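Local coordinates for sugar ABC transporter, sugar-binding protein (Streptococcus pneumoniae, PDB 2HEU) that probably captures sugars, likely raffinose-type oligosaccharides, as the extracellular binding protein of an ABC importer, here in its apo form, at residues A[237-242]-A[257-262]; A[244-247]-A[253-256]; A[65-70]-A[85-90]. All coordinates share one frame; numbering follows the deposited sequence. Where two conformers were deposited one is given.

Contact 1 (A[237-242]-A[257-262]); sequences AGYTDV and GSWAIT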
# COMPACT_ATOMS: atom_id res chain seq x y z
N ALA A 237 -5.40 0.60 22.32
CA ALA A 237 -6.05 1.48 21.36
C ALA A 237 -6.14 0.82 20.00
O ALA A 237 -5.22 0.14 19.52
CB ALA A 237 -5.24 2.75 21.26
N GLY A 238 -7.26 1.06 19.32
CA GLY A 238 -7.47 0.60 17.99
C GLY A 238 -7.19 1.69 16.96
O GLY A 238 -6.95 2.87 17.23
N TYR A 239 -7.27 1.26 15.71
CA TYR A 239 -7.11 2.19 14.55
C TYR A 239 -7.97 3.38 14.70
O TYR A 239 -7.48 4.53 14.54
CB TYR A 239 -7.40 1.42 13.27
CG TYR A 239 -7.38 2.21 12.02
CD1 TYR A 239 -6.19 2.81 11.56
CD2 TYR A 239 -8.47 2.38 11.31
CE1 TYR A 239 -6.19 3.52 10.34
CE2 TYR A 239 -8.48 3.08 10.09
CZ TYR A 239 -7.32 3.63 9.63
OH TYR A 239 -7.26 4.30 8.40
N THR A 240 -9.28 3.23 14.93
CA THR A 240 -10.13 4.42 14.97
C THR A 240 -9.76 5.35 16.11
O THR A 240 -9.88 6.56 16.00
CB THR A 240 -11.66 4.07 15.08
OG1 THR A 240 -11.88 3.24 16.22
CG2 THR A 240 -12.08 3.42 13.76
N ASP A 241 -9.27 4.78 17.21
CA ASP A 241 -8.86 5.57 18.34
C ASP A 241 -7.70 6.47 17.93
O ASP A 241 -7.65 7.65 18.38
CB ASP A 241 -8.42 4.71 19.51
CG ASP A 241 -9.53 3.84 20.11
OD1 ASP A 241 -10.73 4.19 20.02
OD2 ASP A 241 -9.14 2.81 20.74
N VAL A 242 -6.70 5.97 17.19
CA VAL A 242 -5.56 6.83 16.79
C VAL A 242 -5.87 7.75 15.64
O VAL A 242 -5.29 8.84 15.58
CB VAL A 242 -4.23 6.05 16.50
CG1 VAL A 242 -3.93 5.21 17.77
CG2 VAL A 242 -4.32 5.21 15.25
N GLY A 257 -0.82 4.08 6.58
CA GLY A 257 -0.85 4.12 5.13
C GLY A 257 -1.62 5.29 4.60
O GLY A 257 -2.35 6.00 5.30
N SER A 258 -1.50 5.47 3.28
CA SER A 258 -2.24 6.51 2.55
C SER A 258 -3.73 6.39 2.66
O SER A 258 -4.44 7.37 2.47
CB SER A 258 -1.80 6.42 1.05
OG SER A 258 -1.91 5.12 0.52
N TRP A 259 -4.20 5.17 2.94
CA TRP A 259 -5.62 4.91 3.10
C TRP A 259 -6.21 5.74 4.26
O TRP A 259 -7.41 6.01 4.31
CB TRP A 259 -5.90 3.43 3.35
CG TRP A 259 -5.08 2.82 4.43
CD1 TRP A 259 -5.29 2.90 5.77
CD2 TRP A 259 -3.86 2.06 4.27
NE1 TRP A 259 -4.28 2.22 6.46
CE2 TRP A 259 -3.40 1.72 5.56
CE3 TRP A 259 -3.10 1.67 3.16
CZ2 TRP A 259 -2.22 0.98 5.75
CZ3 TRP A 259 -1.93 0.94 3.34
CH2 TRP A 259 -1.54 0.58 4.62
N ALA A 260 -5.40 6.13 5.24
CA ALA A 260 -5.90 6.71 6.48
C ALA A 260 -6.47 8.12 6.30
O ALA A 260 -7.26 8.55 7.11
CB ALA A 260 -4.82 6.72 7.57
N ILE A 261 -6.03 8.83 5.27
CA ILE A 261 -6.45 10.24 5.14
C ILE A 261 -7.99 10.36 5.06
O ILE A 261 -8.55 11.31 5.60
CB ILE A 261 -5.77 10.94 3.95
CG1 ILE A 261 -6.02 12.44 3.98
CG2 ILE A 261 -6.11 10.31 2.62
CD1 ILE A 261 -5.62 13.18 5.26
N THR A 262 -8.65 9.41 4.45
CA THR A 262 -10.08 9.45 4.31
C THR A 262 -10.75 9.45 5.68
O THR A 262 -11.63 10.30 6.02
CB THR A 262 -10.48 8.18 3.53
OG1 THR A 262 -9.67 8.06 2.31
CG2 THR A 262 -11.95 8.22 3.19
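Tyr239 reaches Ala260 and Trp259 chiefly with its hydroxyl: OH lies 3.4 Å from Ala260 CA, and Trp259 CD1 is 3.6 Å from the same OH. The long reach follows from the first torsion of Tyr239, which sets CG opposite the backbone N (chi1 176°) and sends the ring out from the first turn of its helix across a CA separation of 9.3 Å between Tyr239 and Ala260. Ala260 CB comes in at the rim of the phenol ring, close to its plane. The hydroxyl oxygen in turn lies in the indole plane, at the edge that carries CD1, so the two aromatic residues meet without a stack. In Trp259, chi1 of 50° places CG between backbone N and carbonyl carbon and turns the ring back over Gly257, whose CA sits 3.4 Å above one indole face, offset toward the rim. No hydrogen bond crosses between the segments. Behind the tyrosine, Gly238 is the N-cap, and its N donates to Asp241 OD2 at 2.9 Å with a nearly straight N-H, arriving from above the carboxylate plane. The contact thus joins the N-terminal turn of helix 239-247 to the turn 257-260 leading into helix 260-265, with the Trp175 ring meeting Tyr239 and Tyr132 of strand 129-134 touching Ala260.

Contact 2 (A[244-247]-A[253-256]); sequences GAFA and MTPN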
# COMPACT_ATOMS: atom_id res chain seq x y z
N GLY A 244 -8.76 9.21 15.48
CA GLY A 244 -9.39 10.25 16.25
C GLY A 244 -8.41 11.08 17.03
O GLY A 244 -8.49 12.33 17.03
N ALA A 245 -7.45 10.47 17.70
CA ALA A 245 -6.47 11.20 18.50
C ALA A 245 -5.69 12.18 17.56
O ALA A 245 -5.42 13.32 17.95
CB ALA A 245 -5.51 10.29 19.20
N PHE A 246 -5.30 11.69 16.38
CA PHE A 246 -4.58 12.56 15.45
C PHE A 246 -5.48 13.69 14.98
O PHE A 246 -5.09 14.86 14.95
CB PHE A 246 -4.02 11.73 14.32
CG PHE A 246 -3.31 12.56 13.30
CD1 PHE A 246 -2.05 13.13 13.57
CD2 PHE A 246 -3.87 12.85 12.07
CE1 PHE A 246 -1.43 13.95 12.68
CE2 PHE A 246 -3.22 13.66 11.14
CZ PHE A 246 -2.00 14.20 11.45
N ALA A 247 -6.70 13.34 14.56
CA ALA A 247 -7.64 14.38 14.01
C ALA A 247 -7.95 15.45 15.05
O ALA A 247 -8.17 16.61 14.70
CB ALA A 247 -8.90 13.75 13.53
N MET A 253 1.55 13.10 15.50
CA MET A 253 1.90 12.20 14.41
C MET A 253 1.23 10.87 14.57
O MET A 253 0.94 10.41 15.69
CB MET A 253 3.43 11.94 14.39
CG MET A 253 4.27 13.14 14.07
SD MET A 253 6.05 12.81 14.08
CE MET A 253 6.32 12.68 15.87
N THR A 254 1.06 10.17 13.45
CA THR A 254 0.73 8.74 13.52
C THR A 254 1.25 8.04 12.32
O THR A 254 1.12 8.56 11.20
CB THR A 254 -0.81 8.51 13.74
OG1 THR A 254 -1.03 7.15 14.12
CG2 THR A 254 -1.68 8.87 12.59
N PRO A 255 1.87 6.86 12.45
CA PRO A 255 2.38 6.12 11.29
C PRO A 255 1.28 5.31 10.69
O PRO A 255 0.63 4.50 11.36
CB PRO A 255 3.46 5.21 11.94
CG PRO A 255 2.90 4.93 13.33
CD PRO A 255 2.24 6.21 13.74
N ASN A 256 1.05 5.48 9.40
CA ASN A 256 -0.03 4.66 8.77
C ASN A 256 0.08 4.80 7.23
O ASN A 256 0.95 5.51 6.69
CB ASN A 256 -1.40 5.08 9.31
CG ASN A 256 -2.29 3.88 9.55
OD1 ASN A 256 -2.67 3.60 10.76
ND2 ASN A 256 -2.62 3.15 8.57
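A helix followed, after a short loop, by an edge strand forms this buried contact: helix 239-247 presents Phe246 to the start of strand 253-257, an outer strand of the antiparallel three-stranded sheet. Phe246 is the one helix residue that touches the strand within these segments, and it meets two successive residues in different ways. Its CG is set opposite the backbone N (chi1 178°), which carries the ring off the helix toward the strand. There the ring edge faces backbone, not side chain: Phe246 CD1 is 4.1 Å from Met253 N, which lies near the ring plane, and Phe246 CE1 comes equally near, 4.1 Å, to Met253 CA. Consistent with this, the side chain of Met253 leaves the strand away from helix 239-247 and touches Leu155 and Ile159 of helix 149-161. Thr254 points the other way, toward the helix. Its methyl CG2 packs 4.1 Å from Phe246 CB, beside the root of the ring, and the two side chains run at a slant to each other. The threonine torsion (chi1 -166°) separates its branches: CG2 is left for the phenylalanine, while OG1 hydrogen-bonds to Gly168 O. No hydrogen bond links the two segments, and all three touching residues are buried, so the segments meet by van der Waals contact. Phe271 meets the Phe246 ring edge-to-face, and Tyr132 of the neighbouring strand 129-134 also touches it. A helix laid on a sheet through an aromatic residue, with a second helix on the sheet's other side, fits the layered alpha/beta build of the lobes of periplasmic-type binding proteins.

Contact 3 (A[65-70]-A[85-90]); sequences RVLAGD and QEWAKA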
# COMPACT_ATOMS: atom_id res chain seq x y z
N ARG A 65 -14.23 -18.75 -7.38
CA ARG A 65 -14.62 -18.63 -8.77
C ARG A 65 -13.48 -19.10 -9.67
O ARG A 65 -13.74 -19.77 -10.66
CB ARG A 65 -15.14 -17.23 -9.11
CG ARG A 65 -16.45 -16.87 -8.41
CD ARG A 65 -17.02 -15.59 -8.85
NE ARG A 65 -17.21 -15.50 -10.30
CZ ARG A 65 -17.45 -14.42 -10.95
NH1 ARG A 65 -17.71 -13.30 -10.30
NH2 ARG A 65 -17.55 -14.45 -12.27
N VAL A 66 -12.24 -18.71 -9.34
CA VAL A 66 -11.15 -19.14 -10.18
C VAL A 66 -11.01 -20.64 -10.16
O VAL A 66 -10.82 -21.31 -11.19
CB VAL A 66 -9.80 -18.48 -9.77
CG1 VAL A 66 -8.61 -19.10 -10.46
CG2 VAL A 66 -9.89 -17.03 -10.05
N LEU A 67 -10.97 -21.21 -8.98
CA LEU A 67 -10.71 -22.60 -9.01
C LEU A 67 -11.95 -23.30 -9.77
O LEU A 67 -11.67 -24.27 -10.53
CB LEU A 67 -10.32 -23.07 -7.59
CG LEU A 67 -9.01 -22.68 -6.78
CD1 LEU A 67 -7.71 -23.37 -7.29
CD2 LEU A 67 -8.76 -21.13 -6.36
N ALA A 68 -13.24 -22.80 -9.68
CA ALA A 68 -14.36 -23.30 -10.49
C ALA A 68 -14.36 -23.02 -11.96
O ALA A 68 -15.31 -23.47 -12.66
CB ALA A 68 -15.62 -22.76 -9.95
N GLY A 69 -13.35 -22.30 -12.45
CA GLY A 69 -13.29 -21.93 -13.83
C GLY A 69 -14.31 -20.89 -14.25
O GLY A 69 -14.75 -20.92 -15.37
N ASP A 70 -14.67 -19.96 -13.38
CA ASP A 70 -15.63 -18.89 -13.65
C ASP A 70 -14.96 -17.57 -13.37
O ASP A 70 -15.29 -16.84 -12.45
CB ASP A 70 -16.80 -19.04 -12.71
CG ASP A 70 -17.79 -17.95 -12.81
OD1 ASP A 70 -17.85 -17.21 -13.82
OD2 ASP A 70 -18.47 -17.73 -11.78
N GLN A 85 0.31 -13.98 -8.43
CA GLN A 85 1.52 -14.67 -8.91
C GLN A 85 1.23 -16.06 -9.44
O GLN A 85 1.61 -16.45 -10.55
CB GLN A 85 2.50 -14.79 -7.74
CG GLN A 85 3.00 -13.43 -7.34
CD GLN A 85 3.73 -13.46 -6.03
OE1 GLN A 85 3.87 -12.44 -5.36
NE2 GLN A 85 4.11 -14.62 -5.59
N GLU A 86 0.53 -16.80 -8.63
CA GLU A 86 0.30 -18.21 -8.94
C GLU A 86 -0.68 -18.37 -10.11
O GLU A 86 -0.50 -19.24 -10.96
CB GLU A 86 -0.10 -19.00 -7.74
CG GLU A 86 1.05 -19.05 -6.70
CD GLU A 86 2.33 -19.69 -7.23
OE1 GLU A 86 2.24 -20.73 -7.92
OE2 GLU A 86 3.40 -19.09 -7.09
N TRP A 87 -1.73 -17.56 -10.12
CA TRP A 87 -2.70 -17.60 -11.18
C TRP A 87 -2.07 -17.20 -12.50
O TRP A 87 -2.37 -17.76 -13.55
CB TRP A 87 -3.97 -16.84 -10.82
CG TRP A 87 -4.76 -17.43 -9.73
CD1 TRP A 87 -4.70 -18.75 -9.23
CD2 TRP A 87 -5.72 -16.77 -8.93
NE1 TRP A 87 -5.54 -18.87 -8.21
CE2 TRP A 87 -6.21 -17.71 -8.01
CE3 TRP A 87 -6.24 -15.49 -8.91
CZ2 TRP A 87 -7.14 -17.41 -7.05
CZ3 TRP A 87 -7.17 -15.22 -7.94
CH2 TRP A 87 -7.63 -16.15 -7.06
N ALA A 88 -1.20 -16.20 -12.45
CA ALA A 88 -0.50 -15.76 -13.62
C ALA A 88 0.41 -16.87 -14.18
O ALA A 88 0.45 -17.14 -15.39
CB ALA A 88 0.28 -14.50 -13.35
N LYS A 89 1.11 -17.57 -13.26
CA LYS A 89 1.96 -18.70 -13.67
C LYS A 89 1.11 -19.80 -14.28
O LYS A 89 1.56 -20.46 -15.24
CB LYS A 89 2.70 -19.24 -12.46
CG LYS A 89 3.87 -18.46 -12.15
CD LYS A 89 4.52 -18.98 -10.87
CE LYS A 89 5.42 -17.86 -10.33
NZ LYS A 89 4.68 -16.71 -9.68
N ALA A 90 -0.11 -19.99 -13.77
CA ALA A 90 -1.00 -21.03 -14.24
C ALA A 90 -1.82 -20.66 -15.46
O ALA A 90 -2.68 -21.51 -15.90
CB ALA A 90 -1.95 -21.48 -13.16
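The ends of helices 58-67 and 82-89 lie side by side, with the nearest CA atoms, those of Val66 and Trp87, 8.6 Å apart. That spacing is filled by the indole of Trp87 and the branched side chain of Val66, both directed toward the opposite segment. The valine lies over one face of the indole with both methyls in use. Val66 CG1 stands 3.8 Å from the centroid of the five-membered ring of Trp87, only 14° off the ring normal, which is the geometry of a CH-pi contact. Val66 CG2 covers the far part of the six-membered ring, 3.8 Å from Trp87 CH2. This split follows from a valine chi1 of 169°: CG1 is opposite the backbone N and CG2 opposite the carbonyl carbon, so the two methyls are spread along the indole. In the conformer given, Leu67 CD2 lies 4.1 Å from Trp87 CZ2, but a second conformer makes this touch doubtful. No polar bond spans the segments. Beyond Leu67 the first helix ends in a Schellman motif, in which Gly69 takes a positive phi of 71° and Asp70 N bonds back to Arg65 O at 2.9 Å. Arg65 then grips the Asp70 carboxylate side-on, NE to OD2 at 3.0 Å and NH2 to OD1 at 3.2 Å, with both oxygens met from above the carboxylate plane. A salt bridge from Arg65 NH1 to Glu22 ties this corner to strand 19-24. Leu62 and Lys63, a turn earlier on the same helix, also touch Trp87. Two helices flanking strand 74-76 in sequence and packed against each other suit the N-terminal alpha/beta lobe of a solute-binding protein.

From the N terminus, contact 3 closes first: helix 58-67, strand 74-76 and helix 82-89 form a loop whose helix ends meet, in the part of the fold built on the mixed five-stranded sheet. Far along the chain, and in series with it, contact 1 joins the start of helix 239-247 to the turn before helix 260-265. Contact 2 falls within that span, pairing the end of the same helix with strand 253-257 of the three-stranded sheet. Contacts 1 and 2 adjoin, their centres 7 Å apart, and share helix 239-247. Contact 3 is remote, its centre 33 Å from that of contact 1 and 39 Å from that of contact 2.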